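PDB 4ECF: ABC-type phosphate transport system, periplasmic component from Lactobacillus brevis, which probably binds phosphate and delivers it to the PstSACB ABC transporter, as its solute-binding component, for import across the cytoplasmic membrane. Local coordinates for residues 55-61 and 206-212; 90-96 and 112-118. One frame throughout, in Å; residues are numbered along the deposited sequence.

Contact 1 (55-61 and 206-212)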
loop_
_atom_site.group_PDB
_atom_site.type_symbol
_atom_site.label_atom_id
_atom_site.label_comp_id
_atom_site.label_asym_id
_atom_site.label_seq_id
_atom_site.Cartn_x
_atom_site.Cartn_y
_atom_site.Cartn_z
ATOM N N ILE A 55 -8.277 -1.185 15.783
ATOM C CA ILE A 55 -8.266 -0.717 14.368
ATOM C C ILE A 55 -7.532 -1.729 13.511
ATOM O O ILE A 55 -6.441 -2.145 13.848
ATOM C CB ILE A 55 -7.579 0.657 14.224
ATOM C CG1 ILE A 55 -8.333 1.698 15.030
ATOM C CG2 ILE A 55 -7.486 1.051 12.740
ATOM C CD1 ILE A 55 -7.726 3.090 15.006
ATOM N N GLY A 56 -8.168 -2.115 12.390
ATOM C CA GLY A 56 -7.539 -2.910 11.349
ATOM C C GLY A 56 -7.152 -2.007 10.207
ATOM O O GLY A 56 -8.000 -1.334 9.597
ATOM N N ASN A 57 -5.867 -1.920 9.939
ATOM C CA ASN A 57 -5.322 -1.079 8.874
ATOM C C ASN A 57 -5.322 -1.878 7.586
ATOM O O ASN A 57 -4.700 -2.953 7.544
ATOM C CB ASN A 57 -3.883 -0.701 9.240
ATOM C CG ASN A 57 -3.755 0.155 10.503
ATOM O OD1 ASN A 57 -4.727 0.762 11.001
ATOM N ND2 ASN A 57 -2.548 0.200 11.032
ATOM N N SER A 58 -5.963 -1.359 6.541
ATOM C CA SER A 58 -6.162 -2.124 5.319
ATOM C C SER A 58 -6.017 -1.249 4.062
ATOM O O SER A 58 -6.542 -0.127 4.014
ATOM C CB SER A 58 -7.542 -2.738 5.328
ATOM O OG SER A 58 -7.862 -3.462 4.137
ATOM N N ASP A 59 -5.384 -1.804 3.038
ATOM C CA ASP A 59 -5.375 -1.205 1.687
ATOM C C ASP A 59 -6.539 -1.623 0.831
ATOM O O ASP A 59 -6.665 -1.151 -0.311
ATOM C CB ASP A 59 -4.083 -1.590 0.899
ATOM C CG ASP A 59 -2.848 -1.511 1.727
ATOM O OD1 ASP A 59 -2.657 -0.533 2.455
ATOM O OD2 ASP A 59 -1.998 -2.431 1.585
ATOM N N LEU A 60 -7.372 -2.519 1.336
ATOM C CA LEU A 60 -8.478 -3.097 0.581
ATOM C C LEU A 60 -9.820 -2.854 1.289
ATOM O O LEU A 60 -9.893 -2.724 2.530
ATOM C CB LEU A 60 -8.289 -4.610 0.389
ATOM C CG LEU A 60 -6.976 -5.046 -0.255
ATOM C CD1 LEU A 60 -6.896 -6.584 -0.311
ATOM C CD2 LEU A 60 -6.774 -4.402 -1.653
ATOM N N PHE A 61 -10.902 -2.854 0.531
ATOM C CA PHE A 61 -12.234 -2.976 1.149
ATOM C C PHE A 61 -12.353 -4.341 1.835
ATOM O O PHE A 61 -11.821 -5.348 1.304
ATOM C CB PHE A 61 -13.339 -2.756 0.111
ATOM C CG PHE A 61 -13.474 -1.320 -0.317
ATOM C CD1 PHE A 61 -12.645 -0.784 -1.295
ATOM C CD2 PHE A 61 -14.423 -0.504 0.247
ATOM C CE1 PHE A 61 -12.772 0.533 -1.700
ATOM C CE2 PHE A 61 -14.552 0.825 -0.147
ATOM C CZ PHE A 61 -13.731 1.330 -1.139
ATOM N N SER A 206 -4.540 2.454 -4.234
ATOM C CA SER A 206 -5.758 2.035 -3.527
ATOM C C SER A 206 -6.139 3.038 -2.447
ATOM O O SER A 206 -5.331 3.876 -2.066
ATOM C CB SER A 206 -5.620 0.644 -2.906
ATOM O OG SER A 206 -4.785 0.669 -1.757
ATOM N N TYR A 207 -7.349 2.878 -1.918
ATOM C CA TYR A 207 -7.780 3.636 -0.760
ATOM C C TYR A 207 -7.188 2.961 0.482
ATOM O O TYR A 207 -6.998 1.748 0.511
ATOM C CB TYR A 207 -9.317 3.695 -0.642
ATOM C CG TYR A 207 -9.986 4.390 -1.818
ATOM C CD1 TYR A 207 -9.988 5.781 -1.939
ATOM C CD2 TYR A 207 -10.613 3.641 -2.808
ATOM C CE1 TYR A 207 -10.603 6.409 -3.039
ATOM C CE2 TYR A 207 -11.217 4.262 -3.905
ATOM C CZ TYR A 207 -11.228 5.663 -3.983
ATOM O OH TYR A 207 -11.837 6.300 -5.082
ATOM N N GLU A 208 -6.839 3.790 1.451
ATOM C CA GLU A 208 -6.361 3.358 2.780
ATOM C C GLU A 208 -7.485 3.437 3.779
ATOM O O GLU A 208 -8.176 4.480 3.888
ATOM C CB GLU A 208 -5.215 4.239 3.245
ATOM C CG GLU A 208 -3.970 4.162 2.366
ATOM C CD GLU A 208 -3.203 2.866 2.496
ATOM O OE1 GLU A 208 -3.815 1.775 2.313
ATOM O OE2 GLU A 208 -1.992 2.973 2.770
ATOM N N HIS A 209 -7.661 2.348 4.548
ATOM C CA HIS A 209 -8.821 2.163 5.432
ATOM C C HIS A 209 -8.397 1.923 6.869
ATOM O O HIS A 209 -7.440 1.144 7.116
ATOM C CB HIS A 209 -9.604 0.936 5.016
ATOM C CG HIS A 209 -10.074 0.929 3.599
ATOM N ND1 HIS A 209 -11.370 1.102 3.257
ATOM C CD2 HIS A 209 -9.395 0.597 2.450
ATOM C CE1 HIS A 209 -11.505 0.931 1.906
ATOM N NE2 HIS A 209 -10.278 0.643 1.412
ATOM N N LEU A 210 -9.103 2.549 7.806
ATOM C CA LEU A 210 -8.965 2.243 9.252
ATOM C C LEU A 210 -10.283 1.594 9.668
ATOM O O LEU A 210 -11.255 2.293 9.882
ATOM C CB LEU A 210 -8.681 3.491 10.073
ATOM C CG LEU A 210 -7.397 4.272 9.730
ATOM C CD1 LEU A 210 -7.223 5.457 10.656
ATOM C CD2 LEU A 210 -6.174 3.376 9.783
ATOM N N TYR A 211 -10.385 0.286 9.601
ATOM C CA TYR A 211 -11.578 -0.421 9.993
ATOM C C TYR A 211 -11.701 -0.588 11.484
ATOM O O TYR A 211 -10.704 -0.899 12.170
ATOM C CB TYR A 211 -11.564 -1.827 9.347
ATOM C CG TYR A 211 -12.131 -1.844 7.933
ATOM C CD1 TYR A 211 -13.518 -1.796 7.711
ATOM C CD2 TYR A 211 -11.290 -1.831 6.819
ATOM C CE1 TYR A 211 -14.031 -1.818 6.417
ATOM C CE2 TYR A 211 -11.806 -1.853 5.509
ATOM C CZ TYR A 211 -13.153 -1.815 5.304
ATOM O OH TYR A 211 -13.672 -1.842 4.006
ATOM N N THR A 212 -12.951 -0.482 11.947
ATOM C CA THR A 212 -13.335 -0.803 13.334
ATOM C C THR A 212 -14.434 -1.867 13.372
ATOM O O THR A 212 -15.110 -2.124 12.380
ATOM C CB THR A 212 -13.759 0.458 14.104
ATOM O OG1 THR A 212 -14.929 1.012 13.500
ATOM C CG2 THR A 212 -12.566 1.513 14.153
HETATM O O HOH W 1 -9.080 0.183 -1.067
#
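Begin at Ile55, whose CG2 packs 3.8 Å from Leu210 CB. Strand 55-58 then runs antiparallel to 206-212 with two hydrogen-bonded pairs flanking the non-hydrogen-bonded pair Asn57-Leu210. Gly56 N donates to Tyr211 O at 2.8 Å and Tyr211 N to Gly56 O at 2.9 Å; Ser58 N reaches His209 O at 3.0 Å and His209 N Ser58 O at 2.8 Å. This is the hallmark of the type II periplasmic binding protein fold: strand 205-213, returning from the other lobe, slots in antiparallel between 55-58 and 73-87. At Asp59 the strand has ended. Ser206 OG donates to Asp59 O at 3.0 Å, and water 1 binds this carbonyl and His209 NE2, while His209 ND1 is hydrogen-bonded to Asp75 OD1. Asp59 OD1 lies 2.6 Å from Glu208 OE1, so close that one acid group probably carries a proton, and is also hydrogen-bonded to Ser11 OG. The Asp59 side chain comes within about 3 Å (nearest atoms) of a bound phosphate, consistent with a ligand site. Leu60 O lies over the imidazole face of His209, 3.4 Å from CD2. Phe61 offers its ring face to the edge of His209 in a T-shaped pair, centroids 4.5 Å apart and planes at 73°.

Contact 2 (90-96 and 112-118); sequences KVGVKNL and WKEVGGA
Segment 112-118 opens with a single 3-10 turn, 112-114, that ends in a Schellman motif. Gly117 N donates to Trp112 O at 2.9 Å, and Gly116 N makes the inner, weak bond to Lys113 O at 3.2 Å. Gly116 is left-handed (phi/psi 90/9), then Gly117 extends at -98/-164. Opposite it, 90-96 bends at Gly92 (87/14) and leads through Val93 (-139/153) to the short strand 95-96. The two backbones come closest at Gly92 and Gly117, CA atoms 4.2 Å apart. A CB at either position would clash with the facing chain, so glycine is needed on both sides. One backbone hydrogen bond crosses here, Ala118 N to Val91 O at 3.0 Å; Gly117 CA also sits 3.5 Å from Gly92 O in a CA-H...O contact. The apolar side chains close the gap between these two loops at the edge of the second lobe. Val93 (m) points toward the turn, with CG2 3.7 Å from Trp112 CZ3 and CG1 4.2 Å from Val115 CG2. Leu96 (m, t) brings CD2 to 3.8 Å from Val115 CG2. Trp112 (chi1 -72°, chi2 105°) gives its NE1 hydrogen bond to Gly168 O and lays one ring face under Val91 (m). Their CH-pi contact puts Val91 CB 3.6 Å from the centroid of the five-membered ring, 5° off its normal.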
loop_
_atom_site.group_PDB
_atom_site.type_symbol
_atom_site.label_atom_id
_atom_site.label_comp_id
_atom_site.label_asym_id
_atom_site.label_seq_id
_atom_site.Cartn_x
_atom_site.Cartn_y
_atom_site.Cartn_z
ATOM N N LYS A 90 20.937 -1.506 -10.568
ATOM C CA LYS A 90 21.802 -1.940 -11.646
ATOM C C LYS A 90 21.107 -2.763 -12.749
ATOM O O LYS A 90 21.794 -3.281 -13.640
ATOM C CB LYS A 90 23.023 -2.678 -11.069
ATOM C CG LYS A 90 23.848 -1.811 -10.134
ATOM C CD LYS A 90 25.198 -2.449 -9.820
ATOM C CE LYS A 90 25.790 -1.937 -8.508
ATOM N NZ LYS A 90 26.041 -0.466 -8.489
ATOM N N VAL A 91 19.769 -2.857 -12.770
ATOM C CA VAL A 91 19.132 -3.727 -13.792
ATOM C C VAL A 91 19.165 -3.110 -15.200
ATOM O O VAL A 91 18.936 -3.821 -16.184
ATOM C CB VAL A 91 17.704 -4.201 -13.441
ATOM C CG1 VAL A 91 17.658 -4.828 -12.040
ATOM C CG2 VAL A 91 16.656 -3.104 -13.593
ATOM N N GLY A 92 19.427 -1.802 -15.284
ATOM C CA GLY A 92 19.608 -1.134 -16.579
ATOM C C GLY A 92 18.343 -0.629 -17.267
ATOM O O GLY A 92 18.390 -0.360 -18.466
ATOM N N VAL A 93 17.223 -0.558 -16.539
ATOM C CA VAL A 93 15.989 0.018 -17.066
ATOM C C VAL A 93 15.293 0.862 -16.018
ATOM O O VAL A 93 15.414 0.637 -14.792
ATOM C CB VAL A 93 14.984 -1.023 -17.607
ATOM C CG1 VAL A 93 15.667 -1.986 -18.589
ATOM C CG2 VAL A 93 14.368 -1.779 -16.463
ATOM N N LYS A 94 14.544 1.828 -16.527
ATOM C CA LYS A 94 13.769 2.762 -15.733
ATOM C C LYS A 94 12.286 2.785 -16.097
ATOM O O LYS A 94 11.500 3.487 -15.452
ATOM C CB LYS A 94 14.367 4.175 -15.874
ATOM C CG LYS A 94 15.745 4.284 -15.232
ATOM C CD LYS A 94 16.192 5.711 -15.007
ATOM C CE LYS A 94 17.647 5.720 -14.547
ATOM N NZ LYS A 94 17.872 6.704 -13.452
ATOM N N ASN A 95 11.906 1.995 -17.099
ATOM C CA ASN A 95 10.556 1.964 -17.624
ATOM C C ASN A 95 10.272 0.573 -18.153
ATOM O O ASN A 95 11.189 -0.093 -18.633
ATOM C CB ASN A 95 10.360 2.943 -18.783
ATOM C CG ASN A 95 8.947 2.907 -19.354
ATOM O OD1 ASN A 95 7.989 3.393 -18.724
ATOM N ND2 ASN A 95 8.801 2.240 -20.542
ATOM N N LEU A 96 9.017 0.151 -18.007
ATOM C CA LEU A 96 8.475 -1.046 -18.701
ATOM C C LEU A 96 7.103 -0.738 -19.258
ATOM O O LEU A 96 6.380 0.094 -18.696
ATOM C CB LEU A 96 8.348 -2.235 -17.731
ATOM C CG LEU A 96 9.641 -2.816 -17.174
ATOM C CD1 LEU A 96 9.293 -3.805 -16.046
ATOM C CD2 LEU A 96 10.547 -3.485 -18.185
ATOM N N TRP A 112 16.899 -9.278 -17.953
ATOM C CA TRP A 112 16.664 -7.878 -18.215
ATOM C C TRP A 112 17.079 -7.421 -19.612
ATOM O O TRP A 112 16.549 -6.448 -20.148
ATOM C CB TRP A 112 17.388 -7.033 -17.168
ATOM C CG TRP A 112 16.728 -7.116 -15.832
ATOM C CD1 TRP A 112 17.144 -7.820 -14.716
ATOM C CD2 TRP A 112 15.475 -6.492 -15.463
ATOM N NE1 TRP A 112 16.258 -7.683 -13.694
ATOM C CE2 TRP A 112 15.223 -6.885 -14.074
ATOM C CE3 TRP A 112 14.573 -5.681 -16.109
ATOM C CZ2 TRP A 112 14.092 -6.480 -13.403
ATOM C CZ3 TRP A 112 13.440 -5.247 -15.408
ATOM C CH2 TRP A 112 13.217 -5.648 -14.089
ATOM N N LYS A 113 17.987 -8.138 -20.263
ATOM C CA LYS A 113 18.378 -7.737 -21.597
ATOM C C LYS A 113 17.203 -7.788 -22.586
ATOM O O LYS A 113 17.216 -7.103 -23.599
ATOM C CB LYS A 113 19.515 -8.640 -22.113
ATOM C CG LYS A 113 20.068 -8.188 -23.473
ATOM C CD LYS A 113 21.228 -9.057 -23.926
ATOM C CE LYS A 113 21.763 -8.632 -25.293
ATOM N NZ LYS A 113 22.861 -9.529 -25.763
ATOM N N GLU A 114 16.207 -8.614 -22.279
ATOM C CA GLU A 114 15.038 -8.785 -23.119
ATOM C C GLU A 114 14.180 -7.518 -23.155
ATOM O O GLU A 114 13.344 -7.366 -24.053
ATOM C CB GLU A 114 14.181 -9.951 -22.622
ATOM C CG GLU A 114 14.903 -11.294 -22.695
ATOM C CD GLU A 114 14.046 -12.439 -22.188
ATOM O OE1 GLU A 114 13.058 -12.753 -22.879
ATOM O OE2 GLU A 114 14.342 -13.030 -21.106
ATOM N N VAL A 115 14.395 -6.619 -22.209
ATOM C CA VAL A 115 13.625 -5.397 -22.142
ATOM C C VAL A 115 14.563 -4.178 -22.201
ATOM O O VAL A 115 14.198 -3.095 -21.804
ATOM C CB VAL A 115 12.693 -5.335 -20.911
ATOM C CG1 VAL A 115 11.614 -6.384 -20.973
ATOM C CG2 VAL A 115 13.462 -5.462 -19.586
ATOM N N GLY A 116 15.760 -4.377 -22.749
ATOM C CA GLY A 116 16.720 -3.289 -22.995
ATOM C C GLY A 116 17.672 -3.006 -21.850
ATOM O O GLY A 116 18.370 -1.990 -21.858
ATOM N N GLY A 117 17.679 -3.870 -20.837
ATOM C CA GLY A 117 18.529 -3.687 -19.671
ATOM C C GLY A 117 19.812 -4.494 -19.761
ATOM O O GLY A 117 20.195 -4.932 -20.836
ATOM N N ALA A 118 20.474 -4.650 -18.619
ATOM C CA ALA A 118 21.744 -5.395 -18.524
ATOM C C ALA A 118 21.493 -6.870 -18.771
ATOM O O ALA A 118 20.398 -7.347 -18.528
ATOM C CB ALA A 118 22.349 -5.194 -17.142
#

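From the N terminus, the chain builds the first lobe with strands 4-10 and 32-39 and reaches 55-61, the first half of contact 1. Strand 73-87 then carries it toward the other lobe, where contact 2 closes a short loop of 15 residues that holds helix 98-105. The chain goes on through 123-127 and 169-174 before strand 205-213 brings it back to complete contact 1, closing a loop of 144 residues. Contact 2 therefore falls wholly within the span of contact 1. Their centres lie 35 Å apart on opposite sides of the chain's centre, with nearest atoms about 18 Å apart, yet both reach the same mixed sheet.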